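Local coordinates for protein toxin coregulated pilin (PDB 3HRV) that forms the major subunit of the toxin-coregulated pilus, a type IV pilus essential for bacterial aggregation and colonization of the host small intestine, at residues G141-G153 with I160-H174. Numbering follows the deposited sequence.
Sequences GDFETSVADAATG and IAPGSANLNLTNITH
I160 reaches E144 and F143 through CD1, which lies 3.8 Å from E144 CG and equally near F143 CE2; with chi1 at 63°, CG1 sits between the backbone N and carbonyl carbon, and the extended chi2 carries CD1 to both. A water joins the backbones here, donating to F143 O and accepting from I160 N, and also lies over the centre of one face of the F143 ring. E144 OE2 turns to a salt bridge with R93. A161 CB packs against E144 O and S146 O as a type II turn begins, ending at S164. V147 CG1 meets G163 O at 3.3 Å. S164 OG accepts from A148 N and also bonds S159 OG. Next comes a single beta bridge, D149 with A165, outside the pilin's antiparallel sheet but beside its edge strand 155-158: A165 N gives to A148 O (2.7 Å) from well above the carbonyl plane, whereas A150 N meets A165 O (3.0 Å) nearly in line with the C=O bond (C=O...N angle 170°). N166 OD1 touches A148 CB and accepts from S159 N. L167 CA abuts A150 CB. A150 CB makes a CH-pi contact over one face of the H174 ring, 3.6 Å from its centroid; N171 CG lies over the other, and N168 N donates to H174 ND1 in the ring plane (2.9 Å).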
loop_
_atom_site.group_PDB
_atom_site.type_symbol
_atom_site.label_atom_id
_atom_site.label_comp_id
_atom_site.label_asym_id
_atom_site.label_seq_id
_atom_site.Cartn_x
_atom_site.Cartn_y
_atom_site.Cartn_z
ATOM N N GLY A 141 -5.029 10.223 -0.021
ATOM C CA GLY A 141 -4.500 11.300 -0.834
ATOM C C GLY A 141 -4.844 11.071 -2.295
ATOM O O GLY A 141 -5.882 10.488 -2.610
ATOM N N ASP A 142 -3.969 11.516 -3.188
ATOM C CA ASP A 142 -4.188 11.373 -4.622
ATOM C C ASP A 142 -2.965 10.732 -5.270
ATOM O O ASP A 142 -1.839 11.186 -5.079
ATOM C CB ASP A 142 -4.444 12.748 -5.250
ATOM C CG ASP A 142 -4.895 12.660 -6.697
ATOM O OD1 ASP A 142 -6.082 12.934 -6.974
ATOM O OD2 ASP A 142 -4.066 12.310 -7.559
ATOM N N PHE A 143 -3.197 9.672 -6.036
ATOM C CA PHE A 143 -2.124 8.946 -6.701
ATOM C C PHE A 143 -1.197 9.820 -7.537
ATOM O O PHE A 143 0.013 9.596 -7.568
ATOM C CB PHE A 143 -2.721 7.854 -7.595
ATOM C CG PHE A 143 -1.696 6.975 -8.261
ATOM C CD1 PHE A 143 -1.145 5.890 -7.585
ATOM C CD2 PHE A 143 -1.287 7.225 -9.568
ATOM C CE1 PHE A 143 -0.202 5.065 -8.202
ATOM C CE2 PHE A 143 -0.347 6.410 -10.194
ATOM C CZ PHE A 143 0.199 5.325 -9.511
ATOM N N GLU A 144 -1.754 10.823 -8.208
ATOM C CA GLU A 144 -0.938 11.669 -9.067
ATOM C C GLU A 144 -0.614 13.069 -8.559
ATOM O O GLU A 144 0.397 13.644 -8.959
ATOM C CB GLU A 144 -1.585 11.763 -10.455
ATOM C CG GLU A 144 -0.748 12.508 -11.490
ATOM C CD GLU A 144 -1.205 12.242 -12.913
ATOM O OE1 GLU A 144 -0.585 12.787 -13.850
ATOM O OE2 GLU A 144 -2.184 11.485 -13.095
ATOM N N THR A 145 -1.445 13.620 -7.679
ATOM C CA THR A 145 -1.184 14.971 -7.190
ATOM C C THR A 145 -0.605 15.077 -5.780
ATOM O O THR A 145 -0.198 16.160 -5.358
ATOM C CB THR A 145 -2.451 15.854 -7.287
ATOM O OG1 THR A 145 -3.488 15.312 -6.464
ATOM C CG2 THR A 145 -2.935 15.922 -8.726
ATOM N N SER A 146 -0.562 13.970 -5.045
ATOM C CA SER A 146 0.017 14.007 -3.703
ATOM C C SER A 146 1.535 13.973 -3.849
ATOM O O SER A 146 2.100 12.986 -4.317
ATOM C CB SER A 146 -0.449 12.810 -2.864
ATOM O OG SER A 146 -1.791 12.971 -2.437
ATOM N N VAL A 147 2.190 15.062 -3.453
ATOM C CA VAL A 147 3.641 15.159 -3.555
ATOM C C VAL A 147 4.339 14.438 -2.410
ATOM O O VAL A 147 4.079 14.705 -1.237
ATOM C CB VAL A 147 4.093 16.633 -3.575
ATOM C CG1 VAL A 147 5.611 16.714 -3.642
ATOM C CG2 VAL A 147 3.473 17.341 -4.770
ATOM N N ALA A 148 5.236 13.525 -2.764
ATOM C CA ALA A 148 5.971 12.752 -1.774
ATOM C C ALA A 148 7.101 13.535 -1.119
ATOM O O ALA A 148 7.738 14.380 -1.750
ATOM C CB ALA A 148 6.532 11.497 -2.419
ATOM N N ASP A 149 7.331 13.244 0.158
ATOM C CA ASP A 149 8.404 13.869 0.920
ATOM C C ASP A 149 8.941 12.801 1.865
ATOM O O ASP A 149 8.622 12.781 3.054
ATOM C CB ASP A 149 7.893 15.062 1.728
ATOM C CG ASP A 149 9.026 15.917 2.274
ATOM O OD1 ASP A 149 10.175 15.425 2.309
ATOM O OD2 ASP A 149 8.771 17.073 2.672
ATOM N N ALA A 150 9.752 11.905 1.315
ATOM C CA ALA A 150 10.327 10.812 2.085
ATOM C C ALA A 150 11.179 11.287 3.256
ATOM O O ALA A 150 11.452 10.524 4.177
ATOM C CB ALA A 150 11.150 9.915 1.171
ATOM N N ALA A 151 11.596 12.548 3.227
ATOM C CA ALA A 151 12.414 13.084 4.308
ATOM C C ALA A 151 11.645 13.078 5.627
ATOM O O ALA A 151 12.244 13.029 6.702
ATOM C CB ALA A 151 12.873 14.497 3.971
ATOM N N THR A 152 10.318 13.128 5.543
ATOM C CA THR A 152 9.480 13.124 6.739
ATOM C C THR A 152 9.242 11.697 7.231
ATOM O O THR A 152 8.875 11.484 8.387
ATOM C CB THR A 152 8.110 13.778 6.472
ATOM O OG1 THR A 152 7.377 12.988 5.529
ATOM C CG2 THR A 152 8.292 15.187 5.919
ATOM N N GLY A 153 9.447 10.730 6.341
ATOM C CA GLY A 153 9.255 9.332 6.695
ATOM C C GLY A 153 7.818 8.990 7.048
ATOM O O GLY A 153 7.540 7.910 7.570
ATOM N N ILE A 160 4.099 9.542 -8.236
ATOM C CA ILE A 160 4.527 9.997 -9.551
ATOM C C ILE A 160 4.445 11.512 -9.705
ATOM O O ILE A 160 4.809 12.051 -10.755
ATOM C CB ILE A 160 3.694 9.347 -10.679
ATOM C CG1 ILE A 160 2.223 9.755 -10.558
ATOM C CG2 ILE A 160 3.831 7.830 -10.618
ATOM C CD1 ILE A 160 1.384 9.370 -11.759
ATOM N N ALA A 161 3.964 12.267 -8.812
ATOM C CA ALA A 161 3.775 13.715 -8.776
ATOM C C ALA A 161 5.097 14.432 -9.057
ATOM O O ALA A 161 6.132 14.094 -8.482
ATOM C CB ALA A 161 3.226 14.138 -7.425
ATOM N N PRO A 162 5.119 15.136 -10.329
ATOM C CA PRO A 162 5.983 16.313 -10.196
ATOM C C PRO A 162 5.978 16.976 -8.676
ATOM O O PRO A 162 4.871 17.725 -8.394
ATOM C CB PRO A 162 5.097 17.440 -10.707
ATOM C CG PRO A 162 4.340 16.771 -11.796
ATOM C CD PRO A 162 3.946 15.449 -11.166
ATOM N N GLY A 163 7.392 17.167 -8.607
ATOM C CA GLY A 163 8.064 17.641 -7.495
ATOM C C GLY A 163 8.162 16.640 -6.302
ATOM O O GLY A 163 8.449 17.180 -5.235
ATOM N N SER A 164 7.848 15.472 -6.423
ATOM C CA SER A 164 7.905 14.623 -5.242
ATOM C C SER A 164 9.324 14.147 -4.939
ATOM O O SER A 164 10.101 13.837 -5.846
ATOM C CB SER A 164 7.034 13.374 -5.352
ATOM O OG SER A 164 5.664 13.705 -5.234
ATOM N N ALA A 165 9.655 14.110 -3.652
ATOM C CA ALA A 165 10.959 13.648 -3.193
ATOM C C ALA A 165 10.726 12.215 -2.725
ATOM O O ALA A 165 10.422 11.975 -1.558
ATOM C CB ALA A 165 11.450 14.514 -2.044
ATOM N N ASN A 166 10.859 11.273 -3.652
ATOM C CA ASN A 166 10.627 9.866 -3.353
ATOM C C ASN A 166 11.702 9.199 -2.512
ATOM O O ASN A 166 12.872 9.580 -2.552
ATOM C CB ASN A 166 10.429 9.080 -4.651
ATOM C CG ASN A 166 9.205 9.537 -5.421
ATOM O OD1 ASN A 166 8.180 9.873 -4.827
ATOM N ND2 ASN A 166 9.301 9.539 -6.745
ATOM N N LEU A 167 11.280 8.190 -1.755
ATOM C CA LEU A 167 12.174 7.437 -0.891
ATOM C C LEU A 167 13.445 7.043 -1.632
ATOM O O LEU A 167 13.400 6.368 -2.661
ATOM C CB LEU A 167 11.466 6.181 -0.371
ATOM C CG LEU A 167 12.288 5.255 0.532
ATOM C CD1 LEU A 167 12.682 5.991 1.806
ATOM C CD2 LEU A 167 11.477 4.007 0.857
ATOM N N ASN A 168 14.580 7.479 -1.096
ATOM C CA ASN A 168 15.884 7.189 -1.680
ATOM C C ASN A 168 16.776 6.620 -0.587
ATOM O O ASN A 168 17.155 7.324 0.344
ATOM C CB ASN A 168 16.495 8.470 -2.250
ATOM C CG ASN A 168 17.758 8.209 -3.045
ATOM O OD1 ASN A 168 17.860 8.584 -4.213
ATOM N ND2 ASN A 168 18.733 7.569 -2.410
ATOM N N LEU A 169 17.115 5.342 -0.708
ATOM C CA LEU A 169 17.933 4.684 0.301
ATOM C C LEU A 169 19.364 5.207 0.434
ATOM O O LEU A 169 20.073 4.838 1.371
ATOM C CB LEU A 169 17.944 3.175 0.049
ATOM C CG LEU A 169 16.556 2.522 -0.024
ATOM C CD1 LEU A 169 16.710 1.013 -0.138
ATOM C CD2 LEU A 169 15.742 2.878 1.212
ATOM N N THR A 170 19.799 6.063 -0.487
ATOM C CA THR A 170 21.150 6.609 -0.393
ATOM C C THR A 170 21.112 7.866 0.468
ATOM O O THR A 170 22.150 8.424 0.823
ATOM C CB THR A 170 21.733 6.963 -1.776
ATOM O OG1 THR A 170 21.000 8.050 -2.350
ATOM C CG2 THR A 170 21.663 5.765 -2.702
ATOM N N ASN A 171 19.902 8.302 0.801
ATOM C CA ASN A 171 19.702 9.482 1.633
ATOM C C ASN A 171 19.515 8.995 3.070
ATOM O O ASN A 171 18.477 8.429 3.408
ATOM C CB ASN A 171 18.454 10.240 1.169
ATOM C CG ASN A 171 18.279 11.569 1.875
ATOM O OD1 ASN A 171 18.427 11.662 3.092
ATOM N ND2 ASN A 171 17.948 12.606 1.113
ATOM N N ILE A 172 20.584 9.246 3.925
ATOM C CA ILE A 172 20.469 8.766 5.299
ATOM C C ILE A 172 19.256 9.339 6.027
ATOM O O ILE A 172 18.666 8.671 6.878
ATOM C CB ILE A 172 21.743 9.089 6.121
ATOM C CG1 ILE A 172 21.766 8.252 7.400
ATOM C CG2 ILE A 172 21.783 10.569 6.470
ATOM C CD1 ILE A 172 21.780 6.754 7.160
ATOM N N THR A 173 18.794 10.491 5.680
ATOM C CA THR A 173 17.626 11.085 6.320
ATOM C C THR A 173 16.390 10.238 6.020
ATOM O O THR A 173 15.588 9.961 6.913
ATOM C CB THR A 173 17.382 12.522 5.822
ATOM O OG1 THR A 173 18.554 13.314 6.055
ATOM C CG2 THR A 173 16.208 13.146 6.560
ATOM N N HIS A 174 16.246 9.832 4.762
ATOM C CA HIS A 174 15.113 9.003 4.359
ATOM C C HIS A 174 15.148 7.683 5.120
ATOM O O HIS A 174 14.129 7.220 5.632
ATOM C CB HIS A 174 15.156 8.704 2.853
ATOM C CG HIS A 174 14.859 9.884 1.981
ATOM N ND1 HIS A 174 14.652 9.769 0.623
ATOM C CD2 HIS A 174 14.739 11.203 2.269
ATOM C CE1 HIS A 174 14.418 10.965 0.112
ATOM N NE2 HIS A 174 14.466 11.851 1.090
HETATM O O HOH W 1 1.927 7.653 -7.579
HETATM O O HOH W 2 11.513 7.852 4.687
#